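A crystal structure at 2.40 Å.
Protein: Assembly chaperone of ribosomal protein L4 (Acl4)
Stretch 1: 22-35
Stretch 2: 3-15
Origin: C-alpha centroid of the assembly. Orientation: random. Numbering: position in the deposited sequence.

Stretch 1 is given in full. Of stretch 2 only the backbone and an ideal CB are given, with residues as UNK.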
# COMPACT_ATOMS: atom_id res chain seq x y z
N THR B 22 21.13 -5.53 8.25
CA THR B 22 22.08 -6.57 7.89
C THR B 22 22.35 -6.59 6.39
O THR B 22 23.45 -6.91 5.95
CB THR B 22 21.57 -7.95 8.34
OG1 THR B 22 21.19 -7.90 9.72
CG2 THR B 22 22.65 -9.02 8.15
N ALA B 23 21.33 -6.23 5.61
CA ALA B 23 21.47 -6.16 4.16
C ALA B 23 22.52 -5.13 3.77
O ALA B 23 23.33 -5.37 2.87
CB ALA B 23 20.13 -5.80 3.52
N ALA B 24 22.51 -3.99 4.44
CA ALA B 24 23.48 -2.94 4.14
C ALA B 24 24.89 -3.45 4.42
O ALA B 24 25.81 -3.18 3.66
CB ALA B 24 23.19 -1.71 4.97
N LYS B 25 25.04 -4.19 5.50
CA LYS B 25 26.35 -4.73 5.85
C LYS B 25 26.82 -5.72 4.80
O LYS B 25 27.96 -5.64 4.33
CB LYS B 25 26.30 -5.41 7.22
CG LYS B 25 26.21 -4.45 8.38
CD LYS B 25 26.39 -5.17 9.71
CE LYS B 25 26.30 -4.21 10.88
NZ LYS B 25 26.66 -4.86 12.18
N VAL B 26 25.95 -6.65 4.40
CA VAL B 26 26.32 -7.67 3.43
C VAL B 26 26.54 -7.07 2.04
O VAL B 26 27.43 -7.49 1.31
CB VAL B 26 25.26 -8.80 3.35
CG1 VAL B 26 25.62 -9.82 2.28
CG2 VAL B 26 25.13 -9.50 4.70
N ALA B 27 25.73 -6.07 1.70
CA ALA B 27 25.84 -5.39 0.41
C ALA B 27 27.13 -4.58 0.34
O ALA B 27 27.74 -4.46 -0.72
CB ALA B 27 24.64 -4.48 0.17
N ARG B 28 27.54 -4.02 1.48
CA ARG B 28 28.78 -3.26 1.54
C ARG B 28 29.97 -4.19 1.30
O ARG B 28 30.78 -3.95 0.40
CB ARG B 28 28.90 -2.53 2.88
CG ARG B 28 30.31 -2.09 3.27
CD ARG B 28 31.02 -1.27 2.19
NE ARG B 28 30.25 -0.12 1.74
CZ ARG B 28 30.65 0.73 0.79
NH1 ARG B 28 31.83 0.56 0.20
NH2 ARG B 28 29.89 1.75 0.44
N THR B 29 30.08 -5.25 2.09
CA THR B 29 31.17 -6.21 1.93
C THR B 29 31.20 -6.74 0.50
O THR B 29 32.27 -6.85 -0.10
CB THR B 29 31.05 -7.40 2.92
OG1 THR B 29 29.78 -8.04 2.75
CG2 THR B 29 31.18 -6.91 4.36
N ALA B 30 30.03 -7.03 -0.05
CA ALA B 30 29.92 -7.51 -1.43
C ALA B 30 30.64 -6.56 -2.38
O ALA B 30 31.55 -6.98 -3.12
CB ALA B 30 28.45 -7.61 -1.83
N TYR B 31 30.25 -5.29 -2.36
CA TYR B 31 30.78 -4.30 -3.28
C TYR B 31 32.29 -4.11 -3.13
O TYR B 31 33.00 -3.88 -4.11
CB TYR B 31 30.08 -2.95 -3.11
CG TYR B 31 30.63 -1.89 -4.05
CD1 TYR B 31 31.42 -0.86 -3.58
CD2 TYR B 31 30.38 -1.96 -5.41
CE1 TYR B 31 31.93 0.09 -4.44
CE2 TYR B 31 30.88 -1.02 -6.28
CZ TYR B 31 31.66 0.01 -5.79
OH TYR B 31 32.16 0.95 -6.66
N GLU B 32 32.78 -4.23 -1.89
CA GLU B 32 34.22 -4.13 -1.64
C GLU B 32 34.99 -5.17 -2.43
O GLU B 32 36.13 -4.92 -2.84
CB GLU B 32 34.52 -4.28 -0.15
CG GLU B 32 34.05 -3.10 0.70
CD GLU B 32 34.31 -3.31 2.18
OE1 GLU B 32 35.32 -3.96 2.52
OE2 GLU B 32 33.50 -2.82 3.00
N HIS B 33 34.38 -6.33 -2.65
CA HIS B 33 35.03 -7.40 -3.41
C HIS B 33 34.69 -7.33 -4.89
O HIS B 33 34.99 -8.25 -5.65
CB HIS B 33 34.64 -8.77 -2.85
CG HIS B 33 35.13 -9.02 -1.45
ND1 HIS B 33 36.41 -9.43 -1.17
CD2 HIS B 33 34.50 -8.91 -0.26
CE1 HIS B 33 36.56 -9.56 0.13
NE2 HIS B 33 35.41 -9.26 0.71
N ILE B 34 34.07 -6.23 -5.30
CA ILE B 34 33.66 -6.03 -6.69
C ILE B 34 34.35 -4.78 -7.24
O ILE B 34 35.02 -4.84 -8.27
CB ILE B 34 32.13 -5.89 -6.80
CG1 ILE B 34 31.44 -7.18 -6.37
CG2 ILE B 34 31.71 -5.55 -8.23
CD1 ILE B 34 29.96 -7.04 -6.14
N GLY B 35 34.17 -3.66 -6.54
CA GLY B 35 34.78 -2.41 -6.95
C GLY B 35 34.10 -1.80 -8.16
O GLY B 35 33.23 -2.41 -8.78
N UNK B 3 32.11 -16.17 -3.67
CA UNK B 3 31.74 -15.35 -4.82
C UNK B 3 30.89 -14.15 -4.39
O UNK B 3 29.89 -14.33 -3.69
CB UNK B 3 30.98 -16.19 -5.85
N UNK B 4 31.27 -12.92 -4.80
CA UNK B 4 30.50 -11.73 -4.43
C UNK B 4 29.06 -11.71 -4.95
O UNK B 4 28.22 -11.02 -4.38
CB UNK B 4 31.23 -10.49 -4.94
N UNK B 5 28.79 -12.45 -6.02
CA UNK B 5 27.44 -12.49 -6.57
C UNK B 5 26.50 -13.17 -5.57
O UNK B 5 25.32 -12.81 -5.46
CB UNK B 5 27.42 -13.22 -7.91
N UNK B 6 27.02 -14.14 -4.83
CA UNK B 6 26.26 -14.82 -3.79
C UNK B 6 25.92 -13.85 -2.66
O UNK B 6 24.83 -13.91 -2.09
CB UNK B 6 27.04 -16.02 -3.25
N UNK B 7 26.85 -12.96 -2.35
CA UNK B 7 26.60 -11.92 -1.36
C UNK B 7 25.51 -10.94 -1.80
O UNK B 7 24.74 -10.45 -0.97
CB UNK B 7 27.89 -11.16 -1.07
N UNK B 8 25.44 -10.65 -3.10
CA UNK B 8 24.39 -9.77 -3.62
C UNK B 8 23.02 -10.42 -3.47
O UNK B 8 22.04 -9.76 -3.14
CB UNK B 8 24.65 -9.43 -5.09
N UNK B 9 22.96 -11.73 -3.72
CA UNK B 9 21.72 -12.47 -3.60
C UNK B 9 21.31 -12.54 -2.13
O UNK B 9 20.14 -12.40 -1.80
CB UNK B 9 21.86 -13.87 -4.19
N UNK B 10 22.29 -12.75 -1.26
CA UNK B 10 22.03 -12.81 0.17
C UNK B 10 21.46 -11.49 0.67
O UNK B 10 20.47 -11.47 1.39
CB UNK B 10 23.31 -13.16 0.93
N UNK B 11 22.09 -10.38 0.29
CA UNK B 11 21.64 -9.07 0.73
C UNK B 11 20.23 -8.78 0.20
O UNK B 11 19.42 -8.16 0.89
CB UNK B 11 22.62 -7.99 0.27
N UNK B 12 19.94 -9.26 -1.00
CA UNK B 12 18.63 -9.07 -1.60
C UNK B 12 17.56 -9.83 -0.82
O UNK B 12 16.45 -9.32 -0.61
CB UNK B 12 18.64 -9.52 -3.06
N UNK B 13 17.88 -11.05 -0.41
CA UNK B 13 16.97 -11.85 0.40
C UNK B 13 16.73 -11.15 1.73
O UNK B 13 15.60 -11.08 2.21
CB UNK B 13 17.53 -13.26 0.62
N UNK B 14 17.81 -10.63 2.32
CA UNK B 14 17.72 -9.92 3.59
C UNK B 14 16.84 -8.69 3.46
O UNK B 14 16.05 -8.38 4.35
CB UNK B 14 19.11 -9.52 4.08
N UNK B 15 16.97 -7.99 2.34
CA UNK B 15 16.17 -6.80 2.09
C UNK B 15 14.70 -7.18 1.93
O UNK B 15 13.82 -6.48 2.43
CB UNK B 15 16.67 -6.06 0.85

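The two helices run antiparallel, at 166° between their directions, with axes 8.3 Å apart at closest approach. No hydrogen bond crosses between the stretches.

Position 3 lies just before a helix and its CB points away from stretch 1. A residue able to accept a bond from free backbone NH groups would suit: Ser, Thr, Asp or Asn. It is Asn 3, whose OD1 accepts from the N of position 5 at 2.7 Å, a capping bond.

Position 4 points toward stretch 1. Its ideal CB is 3.6 Å from Ile 34 CG1 and 4.4 Å from His 33 CB. A compact apolar residue fits, and a phi of -62° also allows proline. It is Pro 4. Its CB lies 3.6 Å from Ile 34 CG1, and its CG packs 4.0 Å from His 33 CB.

Positions 5 and 6 meet nothing of stretch 1, so polar or charged residues would serve. They are Lys 5 and Glu 6. The Lys 5 chain can reach a partner one turn on, at position 9.

Position 7 points toward stretch 1. Its ideal CB is 3.7 Å from Ala 30 CB and 4.3 Å from Val 26 CG1, with Thr 29 OG1 at 5.3 Å. Leucine, isoleucine, valine or methionine would be reasonable. It is Leu 7. Its CB touches Ala 30 CB at 3.7 Å, and CD2 comes within 4.3 Å of Thr 29 OG1.

Position 8 is directed sideways, with Ala 30 CB 5.3 Å from the ideal CB. A longer apolar chain could reach back. It is Leu 8: CD2 lies 3.9 Å from Ala 30 CB, and CD1 lies 4.4 Å from Ile 34 CD1.

Position 9 is out of reach and open to many residues; it is Asp 9, whose OD1 forms a salt bridge with Lys 5 NZ at 3.4 Å.

Position 10 is sideways, with its ideal CB 4.3 Å from Val 26 CG1. A long chain with an aliphatic stem would suit, as would a smaller apolar one. It is Arg 10, whose CG lies 4.2 Å from Val 26 CG1.

At position 11 the backbones come closest: its CA is 4.5 Å from Ala 23 CA. The ideal CB is 3.8 Å from Ala 23 O and 3.9 Å from Ala 27 N. Glycine, alanine or perhaps serine is expected. It is Ala 11, whose CB meets Ala 27 CB at 4.1 Å. With Leu 7, Arg 10 and position 14 it forms the hole that receives Val 26.

Position 12 points away and position 13 is out of reach. Stretch 1 sets no demand, and many residues, polar ones included, would suit. They are Thr 12 and Thr 13, whose OG1 atoms donate to Leu 8 O at 2.8 Å and Asp 9 O at 3.1 Å, respectively.

Position 14 points toward stretch 1; its ideal CB is 3.9 Å from Ala 23 CB. A branched apolar chain can extend beside Val 26. It is Leu 14; CD1 lies 3.8 Å from Val 26 CG2 and 3.7 Å from Thr 22 CG2.

Position 15 is sideways; its ideal CB is 4.4 Å from Ala 23 CB. Several apolar residues fit. It is Leu 15, whose CB lies 4.4 Å from Ala 23 CB.

Stretch 2 3-15: NPKELLDRATTLL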
# COMPACT_ATOMS: atom_id res chain seq x y z
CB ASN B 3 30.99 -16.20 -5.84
CG ASN B 3 30.76 -15.47 -7.16
OD1 ASN B 3 30.31 -14.33 -7.18
ND2 ASN B 3 31.07 -16.14 -8.26
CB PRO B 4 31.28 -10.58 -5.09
CG PRO B 4 32.62 -11.11 -5.35
CD PRO B 4 32.47 -12.58 -5.58
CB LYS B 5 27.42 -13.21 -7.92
CG LYS B 5 26.03 -13.54 -8.46
CD LYS B 5 25.16 -12.31 -8.65
CE LYS B 5 23.78 -12.68 -9.17
NZ LYS B 5 22.89 -11.49 -9.34
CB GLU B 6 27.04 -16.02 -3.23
CG GLU B 6 26.27 -16.83 -2.19
CD GLU B 6 27.02 -18.08 -1.70
OE1 GLU B 6 26.66 -18.59 -0.62
OE2 GLU B 6 27.95 -18.54 -2.40
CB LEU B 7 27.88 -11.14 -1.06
CG LEU B 7 28.80 -11.73 0.02
CD1 LEU B 7 28.83 -13.24 -0.03
CD2 LEU B 7 30.20 -11.15 -0.13
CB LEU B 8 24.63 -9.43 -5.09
CG LEU B 8 25.81 -8.53 -5.43
CD1 LEU B 8 25.84 -8.23 -6.93
CD2 LEU B 8 25.78 -7.23 -4.63
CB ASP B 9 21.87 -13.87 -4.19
CG ASP B 9 22.25 -13.84 -5.66
OD1 ASP B 9 22.11 -12.77 -6.28
OD2 ASP B 9 22.67 -14.90 -6.19
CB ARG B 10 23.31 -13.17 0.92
CG ARG B 10 23.17 -13.24 2.43
CD ARG B 10 22.18 -14.31 2.88
NE ARG B 10 21.98 -14.27 4.32
CZ ARG B 10 20.88 -14.68 4.94
NH1 ARG B 10 19.86 -15.18 4.25
NH2 ARG B 10 20.79 -14.59 6.26
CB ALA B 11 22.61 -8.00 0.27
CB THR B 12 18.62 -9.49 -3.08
OG1 THR B 12 19.52 -8.65 -3.81
CG2 THR B 12 17.23 -9.36 -3.68
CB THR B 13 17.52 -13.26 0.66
OG1 THR B 13 17.74 -13.93 -0.58
CG2 THR B 13 16.54 -14.08 1.51
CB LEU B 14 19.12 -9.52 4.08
CG LEU B 14 20.01 -10.64 4.61
CD1 LEU B 14 21.43 -10.14 4.84
CD2 LEU B 14 19.45 -11.23 5.90
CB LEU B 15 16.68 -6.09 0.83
CG LEU B 15 16.11 -4.71 0.54
CD1 LEU B 15 16.40 -3.73 1.67
CD2 LEU B 15 16.67 -4.18 -0.77
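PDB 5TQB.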